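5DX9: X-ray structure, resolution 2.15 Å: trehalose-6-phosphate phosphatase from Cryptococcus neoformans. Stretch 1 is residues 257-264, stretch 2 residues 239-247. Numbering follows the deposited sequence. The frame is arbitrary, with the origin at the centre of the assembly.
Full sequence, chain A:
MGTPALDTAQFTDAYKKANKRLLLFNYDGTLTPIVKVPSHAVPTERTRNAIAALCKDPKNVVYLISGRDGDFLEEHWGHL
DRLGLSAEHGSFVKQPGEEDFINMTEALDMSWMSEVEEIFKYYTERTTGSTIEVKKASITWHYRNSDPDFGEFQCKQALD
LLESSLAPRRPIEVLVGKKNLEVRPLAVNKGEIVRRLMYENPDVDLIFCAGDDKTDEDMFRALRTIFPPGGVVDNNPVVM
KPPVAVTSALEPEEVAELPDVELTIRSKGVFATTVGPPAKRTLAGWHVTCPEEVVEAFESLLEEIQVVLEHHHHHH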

# COMPACT_ATOMS: atom_id res chain seq x y z
N GLU A 257 7.78 -3.80 26.67
CA GLU A 257 6.58 -4.33 27.31
C GLU A 257 5.69 -5.07 26.31
O GLU A 257 4.88 -5.90 26.71
CB GLU A 257 5.79 -3.20 27.97
CG GLU A 257 4.82 -3.67 29.05
CD GLU A 257 3.39 -3.21 28.81
OE1 GLU A 257 2.60 -3.19 29.78
OE2 GLU A 257 3.05 -2.87 27.65
N LEU A 258 5.85 -4.77 25.03
CA LEU A 258 5.03 -5.38 23.99
C LEU A 258 5.28 -6.88 23.87
O LEU A 258 6.42 -7.30 23.66
CB LEU A 258 5.27 -4.70 22.64
CG LEU A 258 4.45 -3.43 22.36
CD1 LEU A 258 4.66 -2.40 23.45
CD2 LEU A 258 4.79 -2.85 21.00
N PRO A 259 4.22 -7.68 23.99
CA PRO A 259 4.28 -9.14 23.91
C PRO A 259 4.18 -9.66 22.48
O PRO A 259 3.77 -8.92 21.58
CB PRO A 259 3.05 -9.57 24.71
CG PRO A 259 2.06 -8.49 24.43
CD PRO A 259 2.85 -7.21 24.30
N ASP A 260 4.57 -10.91 22.29
CA ASP A 260 4.31 -11.60 21.03
C ASP A 260 2.82 -11.92 20.97
O ASP A 260 2.20 -12.17 22.00
CB ASP A 260 5.14 -12.88 20.91
CG ASP A 260 6.63 -12.59 20.83
OD1 ASP A 260 7.04 -11.46 21.13
OD2 ASP A 260 7.39 -13.51 20.46
N VAL A 261 2.25 -11.91 19.77
CA VAL A 261 0.83 -12.19 19.64
C VAL A 261 0.57 -13.44 18.81
O VAL A 261 1.34 -13.78 17.91
CB VAL A 261 0.09 -11.00 19.00
CG1 VAL A 261 0.28 -11.00 17.50
CG2 VAL A 261 -1.39 -11.06 19.34
N GLU A 262 -0.52 -14.13 19.13
CA GLU A 262 -0.97 -15.25 18.32
C GLU A 262 -1.98 -14.77 17.29
O GLU A 262 -3.03 -14.24 17.64
CB GLU A 262 -1.59 -16.35 19.18
CG GLU A 262 -0.63 -17.46 19.57
CD GLU A 262 -1.34 -18.64 20.21
OE1 GLU A 262 -0.74 -19.28 21.09
OE2 GLU A 262 -2.50 -18.92 19.81
N LEU A 263 -1.66 -14.96 16.01
CA LEU A 263 -2.55 -14.53 14.94
C LEU A 263 -3.66 -15.55 14.69
O LEU A 263 -3.43 -16.75 14.74
CB LEU A 263 -1.77 -14.28 13.65
CG LEU A 263 -0.69 -13.20 13.71
CD1 LEU A 263 -0.06 -12.99 12.34
CD2 LEU A 263 -1.27 -11.90 14.25
N THR A 264 -4.86 -15.05 14.41
CA THR A 264 -5.99 -15.91 14.10
C THR A 264 -5.97 -16.30 12.62
O THR A 264 -6.42 -17.38 12.25
CB THR A 264 -7.32 -15.21 14.42
OG1 THR A 264 -7.38 -14.91 15.82
CG2 THR A 264 -8.50 -16.11 14.04
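Stretch 2, residues 239-247: VMKPPVAVT

Stretch 2 runs antiparallel to stretch 1, and the pairing is short. Val-239 and Met-240 are extended (phi/psi -98/142 and -130/124) and close a strand that begins earlier in the chain; Val-261 and Glu-262 answer them with -118/149 and -93/120. The register follows from the CA positions: Asp-260 CA lies 4.6 Å from Lys-241 CA, Val-261 CA 5.2 Å from Met-240 CA, and Glu-262 CA 4.5 Å from Val-239 CA. As numbers rise along one stretch they fall along the other, which fixes the direction.

The alternation of these spacings agrees with the hydrogen bonding. Val-261 and Met-240 form the hydrogen-bonded pair, and each satisfies both main-chain polar groups of the other. Met-240 N donates to Val-261 O at 2.7 Å with an N-H...acceptor angle of 158°; Val-261 N donates to Met-240 O at 3.0 Å and 172°. The first bond is the shorter, the second the more nearly linear. Glu-262 and Val-239 form the closer, non-hydrogen-bonded pair, as expected for the neighbouring position in an antiparallel ladder.

Both acceptor carbonyls also receive a CA-H...O contact. Val-239 CA approaches Val-261 O at 3.3 Å (139° at the hydrogen), and Asp-260 CA approaches Met-240 O at 3.5 Å (129°). These supplement the two N-H...O bonds, with longer separations and more bent angles.

The paired side chains divide between the faces of the sheet. On the face of Val-261 and Met-240, Val-261 CG1 packs 4.1 Å from Met-240 CB. Met-240 is a selenomethionine with all three chi angles t; its CB points to this face, but its end leads away from stretch 1. Even so, Met-240 SE lies 4.1 Å from Leu-263 CD1. On the other face, Glu-262 CG rests 4.0 Å from Val-239 CG2, a contact of the aliphatic part of the glutamate; its carboxylate makes no hydrogen bond to stretch 2.

Asp-260 likewise touches carbon rather than a donor. Asp-260 CB is 3.7 Å from Val-239 CG1, Asp-260 OD2 is 3.7 Å from Lys-241 CG, and Asp-260 OD1 is 3.7 Å from Pro-242 CD. The lysine CB points away from stretch 1, and no salt bridge joins the two residues.

Beyond the ladder the contact is mostly apolar. Pro-242, which has no N-H to donate, points its CA-to-CB bond toward stretch 1; Pro-242 CG lies 3.9 Å from Leu-258 CB and 3.6 Å from Pro-259 O. Leu-258 then reaches the helix that follows, with Leu-258 CD2 3.5 Å from Val-246 CG1.

That helix starts after Pro-243, which occupies the N-cap position. Its carbonyl is satisfied within stretch 2: Val-246 N donates to Pro-243 O at 2.9 Å and Thr-247 N to the same Pro-243 O at 3.0 Å, while Thr-247 OG1 adds a weak bond to Pro-243 O at 3.4 Å. Altogether the two stretches bury 482 Å², summed over both sides.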

# COMPACT_ATOMS: atom_id res chain seq x y z
N VAL A 239 2.65 -17.33 15.70
CA VAL A 239 3.05 -16.26 16.60
C VAL A 239 3.76 -15.15 15.84
O VAL A 239 4.53 -15.41 14.92
CB VAL A 239 3.96 -16.78 17.72
CG1 VAL A 239 4.48 -15.63 18.58
CG2 VAL A 239 3.22 -17.80 18.57
N MSE A 240 3.50 -13.91 16.24
CA MSE A 240 4.12 -12.76 15.59
C MSE A 240 4.76 -11.80 16.59
O MSE A 240 4.10 -11.32 17.51
CB MSE A 240 3.10 -12.01 14.75
CG MSE A 240 3.68 -10.86 13.97
SE MSE A 240 2.33 -9.78 13.09
CE MSE A 240 3.54 -8.48 12.27
N LYS A 241 6.06 -11.54 16.42
CA LYS A 241 6.75 -10.55 17.22
C LYS A 241 6.29 -9.15 16.83
O LYS A 241 5.80 -8.94 15.72
CB LYS A 241 8.27 -10.65 17.05
CG LYS A 241 8.87 -12.02 17.36
CD LYS A 241 10.39 -11.92 17.44
CE LYS A 241 11.06 -13.29 17.46
NZ LYS A 241 11.30 -13.81 16.08
N PRO A 242 6.45 -8.18 17.74
CA PRO A 242 6.17 -6.77 17.41
C PRO A 242 7.06 -6.28 16.27
O PRO A 242 8.29 -6.30 16.40
CB PRO A 242 6.49 -6.04 18.72
CG PRO A 242 6.33 -7.07 19.78
CD PRO A 242 6.79 -8.36 19.16
N PRO A 243 6.45 -5.85 15.16
CA PRO A 243 7.17 -5.44 13.95
C PRO A 243 7.76 -4.03 14.06
O PRO A 243 7.38 -3.26 14.94
CB PRO A 243 6.10 -5.50 12.87
CG PRO A 243 4.84 -5.17 13.60
CD PRO A 243 4.99 -5.76 14.98
N VAL A 244 8.67 -3.71 13.14
CA VAL A 244 9.37 -2.43 13.15
C VAL A 244 8.42 -1.25 13.05
O VAL A 244 8.63 -0.21 13.68
CB VAL A 244 10.39 -2.36 12.00
CG1 VAL A 244 11.09 -1.01 11.97
CG2 VAL A 244 11.42 -3.48 12.13
N ALA A 245 7.37 -1.40 12.25
CA ALA A 245 6.39 -0.33 12.06
C ALA A 245 5.59 -0.07 13.33
O ALA A 245 4.78 0.86 13.39
CB ALA A 245 5.46 -0.66 10.91
N VAL A 246 5.81 -0.90 14.34
CA VAL A 246 5.16 -0.73 15.64
C VAL A 246 6.14 -0.21 16.68
O VAL A 246 5.83 0.71 17.44
CB VAL A 246 4.55 -2.05 16.14
CG1 VAL A 246 4.21 -1.95 17.62
CG2 VAL A 246 3.33 -2.43 15.31
N THR A 247 7.33 -0.80 16.71
CA THR A 247 8.30 -0.53 17.76
C THR A 247 9.05 0.79 17.56
O THR A 247 9.41 1.45 18.54
CB THR A 247 9.33 -1.67 17.85
OG1 THR A 247 9.98 -1.84 16.59
CG2 THR A 247 8.64 -2.96 18.24